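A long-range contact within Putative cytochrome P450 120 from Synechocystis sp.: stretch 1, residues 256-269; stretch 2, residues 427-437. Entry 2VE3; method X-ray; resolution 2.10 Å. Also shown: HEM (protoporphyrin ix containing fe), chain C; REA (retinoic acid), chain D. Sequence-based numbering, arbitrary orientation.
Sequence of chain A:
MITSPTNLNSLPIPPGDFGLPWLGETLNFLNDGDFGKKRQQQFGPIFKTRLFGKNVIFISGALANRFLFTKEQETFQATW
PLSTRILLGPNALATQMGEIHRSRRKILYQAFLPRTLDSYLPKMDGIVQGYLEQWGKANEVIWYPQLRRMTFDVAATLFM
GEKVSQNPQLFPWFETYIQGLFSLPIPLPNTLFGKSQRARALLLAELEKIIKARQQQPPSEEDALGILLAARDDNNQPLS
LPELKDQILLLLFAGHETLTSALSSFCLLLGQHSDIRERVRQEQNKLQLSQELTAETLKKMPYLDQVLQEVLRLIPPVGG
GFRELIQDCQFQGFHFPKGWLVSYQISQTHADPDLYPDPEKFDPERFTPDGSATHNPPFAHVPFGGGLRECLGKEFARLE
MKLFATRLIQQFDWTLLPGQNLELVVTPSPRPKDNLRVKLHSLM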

# COMPACT_ATOMS: atom_id res chain seq x y z
N HIS A 256 2.15 -5.31 -5.28
CA HIS A 256 3.24 -6.08 -4.72
C HIS A 256 3.67 -5.51 -3.35
O HIS A 256 3.61 -6.21 -2.35
CB HIS A 256 4.41 -6.10 -5.73
CG HIS A 256 5.69 -6.64 -5.18
ND1 HIS A 256 5.74 -7.76 -4.37
CD2 HIS A 256 6.97 -6.22 -5.34
CE1 HIS A 256 7.00 -8.00 -4.06
NE2 HIS A 256 7.76 -7.09 -4.63
N GLU A 257 4.11 -4.26 -3.31
CA GLU A 257 4.66 -3.70 -2.05
C GLU A 257 3.63 -3.61 -0.91
O GLU A 257 3.87 -4.07 0.21
CB GLU A 257 5.31 -2.34 -2.30
CG GLU A 257 5.95 -1.70 -1.05
CD GLU A 257 7.21 -2.42 -0.53
OE1 GLU A 257 7.78 -3.29 -1.24
OE2 GLU A 257 7.62 -2.10 0.61
N THR A 258 2.46 -3.04 -1.18
CA THR A 258 1.49 -2.83 -0.11
C THR A 258 1.07 -4.18 0.48
O THR A 258 0.98 -4.34 1.70
CB THR A 258 0.25 -2.00 -0.61
OG1 THR A 258 -0.46 -2.75 -1.60
CG2 THR A 258 0.69 -0.65 -1.21
N LEU A 259 0.85 -5.16 -0.40
CA LEU A 259 0.39 -6.47 0.05
C LEU A 259 1.44 -7.25 0.81
O LEU A 259 1.11 -8.01 1.70
CB LEU A 259 -0.21 -7.29 -1.10
CG LEU A 259 -1.68 -6.89 -1.10
CD1 LEU A 259 -2.17 -6.50 -2.47
CD2 LEU A 259 -2.55 -7.96 -0.40
N THR A 260 2.71 -7.07 0.45
CA THR A 260 3.81 -7.60 1.26
C THR A 260 3.72 -7.15 2.73
O THR A 260 3.80 -7.95 3.64
CB THR A 260 5.15 -7.19 0.68
OG1 THR A 260 5.38 -7.93 -0.53
CG2 THR A 260 6.25 -7.49 1.67
N SER A 261 3.56 -5.85 2.95
CA SER A 261 3.36 -5.29 4.28
C SER A 261 2.07 -5.82 4.98
O SER A 261 2.15 -6.33 6.11
CB SER A 261 3.39 -3.76 4.22
OG SER A 261 3.28 -3.20 5.51
N ALA A 262 0.92 -5.73 4.31
CA ALA A 262 -0.34 -6.16 4.93
C ALA A 262 -0.28 -7.62 5.40
O ALA A 262 -0.74 -7.93 6.50
CB ALA A 262 -1.53 -5.93 3.99
N LEU A 263 0.30 -8.49 4.58
CA LEU A 263 0.34 -9.93 4.90
C LEU A 263 1.39 -10.31 5.92
O LEU A 263 1.16 -11.25 6.67
CB LEU A 263 0.50 -10.80 3.65
CG LEU A 263 -0.43 -10.61 2.44
CD1 LEU A 263 -0.07 -11.67 1.41
CD2 LEU A 263 -1.92 -10.66 2.80
N SER A 264 2.56 -9.64 5.92
CA SER A 264 3.51 -9.82 7.03
C SER A 264 2.88 -9.34 8.33
O SER A 264 3.06 -9.98 9.37
CB SER A 264 4.87 -9.13 6.81
OG SER A 264 4.72 -7.78 6.43
N SER A 265 2.16 -8.21 8.27
CA SER A 265 1.43 -7.70 9.44
C SER A 265 0.42 -8.71 9.95
O SER A 265 0.36 -8.93 11.15
CB SER A 265 0.74 -6.37 9.14
OG SER A 265 1.70 -5.39 8.78
N PHE A 266 -0.37 -9.30 9.05
CA PHE A 266 -1.36 -10.33 9.41
C PHE A 266 -0.69 -11.56 10.02
O PHE A 266 -1.20 -12.18 10.96
CB PHE A 266 -2.18 -10.76 8.18
CG PHE A 266 -3.15 -11.89 8.45
CD1 PHE A 266 -4.44 -11.62 8.89
CD2 PHE A 266 -2.74 -13.21 8.29
CE1 PHE A 266 -5.33 -12.66 9.16
CE2 PHE A 266 -3.63 -14.27 8.57
CZ PHE A 266 -4.92 -13.98 9.00
N CYS A 267 0.45 -11.94 9.45
CA CYS A 267 1.21 -13.08 9.94
C CYS A 267 1.84 -12.74 11.29
O CYS A 267 1.89 -13.58 12.18
CB CYS A 267 2.30 -13.49 8.95
SG CYS A 267 1.71 -14.16 7.43
N LEU A 268 2.33 -11.52 11.42
CA LEU A 268 2.81 -11.03 12.69
C LEU A 268 1.70 -11.05 13.75
O LEU A 268 1.82 -11.73 14.78
CB LEU A 268 3.43 -9.63 12.53
CG LEU A 268 4.00 -8.88 13.75
CD1 LEU A 268 4.97 -9.71 14.55
CD2 LEU A 268 4.65 -7.56 13.30
N LEU A 269 0.60 -10.34 13.48
CA LEU A 269 -0.47 -10.17 14.49
C LEU A 269 -1.29 -11.42 14.85
O LEU A 269 -1.64 -11.63 16.01
CB LEU A 269 -1.39 -9.02 14.11
CG LEU A 269 -0.70 -7.66 14.12
CD1 LEU A 269 -1.50 -6.60 13.32
CD2 LEU A 269 -0.48 -7.25 15.56
N THR A 427 10.84 0.87 5.01
CA THR A 427 11.62 1.27 3.81
C THR A 427 11.10 0.68 2.48
O THR A 427 11.76 -0.16 1.85
CB THR A 427 13.11 0.87 3.94
OG1 THR A 427 13.20 -0.56 4.11
CG2 THR A 427 13.80 1.58 5.12
N PRO A 428 9.95 1.17 1.99
CA PRO A 428 9.11 2.23 2.49
C PRO A 428 7.79 1.78 3.15
O PRO A 428 6.91 2.62 3.34
CB PRO A 428 8.81 3.00 1.21
CG PRO A 428 8.72 1.92 0.14
CD PRO A 428 9.46 0.69 0.69
N SER A 429 7.67 0.49 3.49
CA SER A 429 6.49 -0.10 4.14
C SER A 429 6.86 -0.85 5.41
O SER A 429 7.94 -1.44 5.47
CB SER A 429 5.82 -1.11 3.20
OG SER A 429 4.75 -0.52 2.52
N PRO A 430 5.97 -0.87 6.44
CA PRO A 430 6.29 -1.65 7.65
C PRO A 430 6.69 -3.11 7.39
O PRO A 430 6.01 -3.82 6.68
CB PRO A 430 4.99 -1.57 8.47
CG PRO A 430 4.34 -0.33 8.03
CD PRO A 430 4.67 -0.18 6.56
N ARG A 431 7.82 -3.52 7.98
CA ARG A 431 8.28 -4.92 7.98
C ARG A 431 8.96 -5.20 9.31
O ARG A 431 9.56 -4.30 9.88
CB ARG A 431 9.24 -5.21 6.80
CG ARG A 431 10.50 -4.32 6.76
CD ARG A 431 11.29 -4.41 5.44
NE ARG A 431 12.31 -3.33 5.42
CZ ARG A 431 13.59 -3.51 5.74
NH1 ARG A 431 14.04 -4.73 6.06
NH2 ARG A 431 14.44 -2.47 5.73
N PRO A 432 8.86 -6.44 9.84
CA PRO A 432 9.61 -6.79 11.05
C PRO A 432 11.12 -6.86 10.77
O PRO A 432 11.53 -7.43 9.75
CB PRO A 432 9.05 -8.17 11.42
CG PRO A 432 8.58 -8.74 10.13
CD PRO A 432 8.06 -7.58 9.34
N LYS A 433 11.93 -6.27 11.64
CA LYS A 433 13.39 -6.18 11.42
C LYS A 433 14.07 -7.53 11.11
O LYS A 433 14.85 -7.62 10.15
CB LYS A 433 14.10 -5.45 12.56
CG LYS A 433 15.44 -4.81 12.14
CD LYS A 433 16.09 -4.02 13.27
CE LYS A 433 15.15 -2.92 13.81
NZ LYS A 433 15.73 -2.18 14.98
N ASP A 434 13.73 -8.57 11.87
CA ASP A 434 14.29 -9.91 11.66
C ASP A 434 13.52 -10.81 10.69
O ASP A 434 13.64 -12.03 10.76
CB ASP A 434 14.52 -10.65 12.99
CG ASP A 434 15.76 -10.16 13.72
OD1 ASP A 434 16.50 -9.32 13.15
OD2 ASP A 434 15.99 -10.58 14.87
N ASN A 435 12.77 -10.19 9.78
CA ASN A 435 12.11 -10.87 8.64
C ASN A 435 11.13 -12.00 8.96
O ASN A 435 10.87 -12.85 8.11
CB ASN A 435 13.13 -11.35 7.62
CG ASN A 435 14.02 -10.24 7.10
OD1 ASN A 435 13.57 -9.34 6.39
ND2 ASN A 435 15.30 -10.30 7.44
N LEU A 436 10.59 -12.00 10.18
CA LEU A 436 9.48 -12.87 10.58
C LEU A 436 9.82 -14.35 10.52
O LEU A 436 9.40 -15.06 9.60
CB LEU A 436 8.23 -12.57 9.76
CG LEU A 436 6.91 -12.15 10.41
CD1 LEU A 436 5.75 -12.69 9.59
CD2 LEU A 436 6.77 -12.48 11.90
N ARG A 437 10.56 -14.81 11.52
CA ARG A 437 10.96 -16.21 11.58
C ARG A 437 9.84 -17.01 12.23
O ARG A 437 9.43 -16.70 13.35
CB ARG A 437 12.26 -16.37 12.36
CG ARG A 437 13.41 -15.55 11.79
CD ARG A 437 14.71 -15.74 12.58
NE ARG A 437 15.82 -15.18 11.82
CZ ARG A 437 16.44 -15.81 10.81
NH1 ARG A 437 16.06 -17.03 10.46
NH2 ARG A 437 17.44 -15.22 10.16
CHA HEM C . -3.62 5.13 -3.79
CHB HEM C . -3.06 2.53 0.28
CHC HEM C . -3.09 -1.58 -2.32
CHD HEM C . -3.09 0.99 -6.39
C1A HEM C . -3.48 4.81 -2.44
C2A HEM C . -3.46 5.72 -1.31
C3A HEM C . -3.32 4.99 -0.19
C4A HEM C . -3.22 3.60 -0.58
CMA HEM C . -3.24 5.49 1.26
CAA HEM C . -3.64 7.25 -1.40
CBA HEM C . -2.31 8.00 -1.50
CGA HEM C . -2.62 9.46 -1.75
O1A HEM C . -3.26 10.08 -0.86
O2A HEM C . -2.24 9.98 -2.84
C1B HEM C . -3.06 1.19 -0.06
C2B HEM C . -3.07 0.06 0.86
C3B HEM C . -3.08 -1.08 0.13
C4B HEM C . -3.08 -0.70 -1.25
CMB HEM C . -3.07 0.19 2.40
CAB HEM C . -3.07 -2.56 0.62
CBB HEM C . -3.70 -2.99 1.73
C1C HEM C . -3.14 -1.27 -3.65
C2C HEM C . -3.25 -2.20 -4.75
C3C HEM C . -3.25 -1.49 -5.89
C4C HEM C . -3.13 -0.08 -5.53
CMC HEM C . -3.38 -3.74 -4.61
CAC HEM C . -3.38 -2.04 -7.34
CBC HEM C . -2.41 -2.70 -7.98
C1D HEM C . -3.14 2.33 -6.07
C2D HEM C . -2.97 3.40 -7.02
C3D HEM C . -3.13 4.69 -6.22
C4D HEM C . -3.40 4.28 -4.86
CMD HEM C . -2.68 3.25 -8.54
CAD HEM C . -3.04 6.15 -6.73
CBD HEM C . -4.45 6.72 -6.79
CGD HEM C . -4.44 8.13 -7.32
O1D HEM C . -5.54 8.63 -7.66
O2D HEM C . -3.35 8.77 -7.42
NA HEM C . -3.33 3.53 -1.96
NB HEM C . -3.05 0.69 -1.34
NC HEM C . -3.06 0.02 -4.16
ND HEM C . -3.41 2.88 -4.81
FE HEM C . -3.50 1.72 -3.05
C1 REA D . 0.93 3.67 -3.48
C2 REA D . 0.49 3.81 -4.93
C3 REA D . 0.55 5.28 -5.36
C4 REA D . 2.00 5.75 -5.39
C5 REA D . 2.79 5.31 -4.17
C6 REA D . 2.31 4.34 -3.29
C7 REA D . 3.16 3.95 -2.16
C8 REA D . 3.25 4.82 -0.99
C9 REA D . 4.24 4.48 0.06
C10 REA D . 4.62 5.57 0.94
C11 REA D . 4.72 5.46 2.38
C12 REA D . 4.69 6.77 3.03
C13 REA D . 5.64 7.16 4.07
C14 REA D . 5.35 8.42 4.66
C15 REA D . 5.72 8.81 6.00
C16 REA D . -0.08 4.38 -2.55
C17 REA D . 0.97 2.18 -3.17
C18 REA D . 4.15 5.94 -3.96
C19 REA D . 4.85 3.11 0.21
C20 REA D . 6.81 6.30 4.45
O1 REA D . 6.27 8.00 6.78
O2 REA D . 5.48 9.96 6.40
O HOH W 1 4.48 -5.85 8.56

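This is a buried helix-against-strand contact in which serines face a proline-rich segment at close range, and a leucine closes one end. Helix 256-269 and the short strand through Arg431 and Pro432 approach to 7.7 Å between axes, their chain directions 45° apart, with the CA atoms of Ser261 and Pro430 only 5.8 Å apart.

The helix presents Glu257, Ser261, Ser264 and Leu268, spaced three or four residues apart so that one face stays turned to a partner, with Cys267 beside them. At the tightest point, Ser261 OG lies 3.0 Å from Pro430 O, a distance suited to a hydrogen bond, though the proton has another acceptor within reach. Prolines lack a backbone NH, so the carbonyl is what Pro430 can offer. A water also lies 3.2 Å from Pro430 O, and hydrogen-bonds with it, with Ser264 OG and with Ser265 OG, linking helix and strand.

The CA-to-CB bond of Glu257 points toward the other stretch, and its OE2 lies 3.3 Å from both Pro428 CD and Ser429 CB; these are packing contacts to carbon. Beyond the strand, a type I turn from Pro432 to Asn435 carries the chain out and back, returning Leu436, the residue most covered here, to the helix. Its CD1 meets Cys267 CB at 3.6 Å, and its CD2 lies 4.2 Å from Leu268 CD1, making the apolar end of the contact.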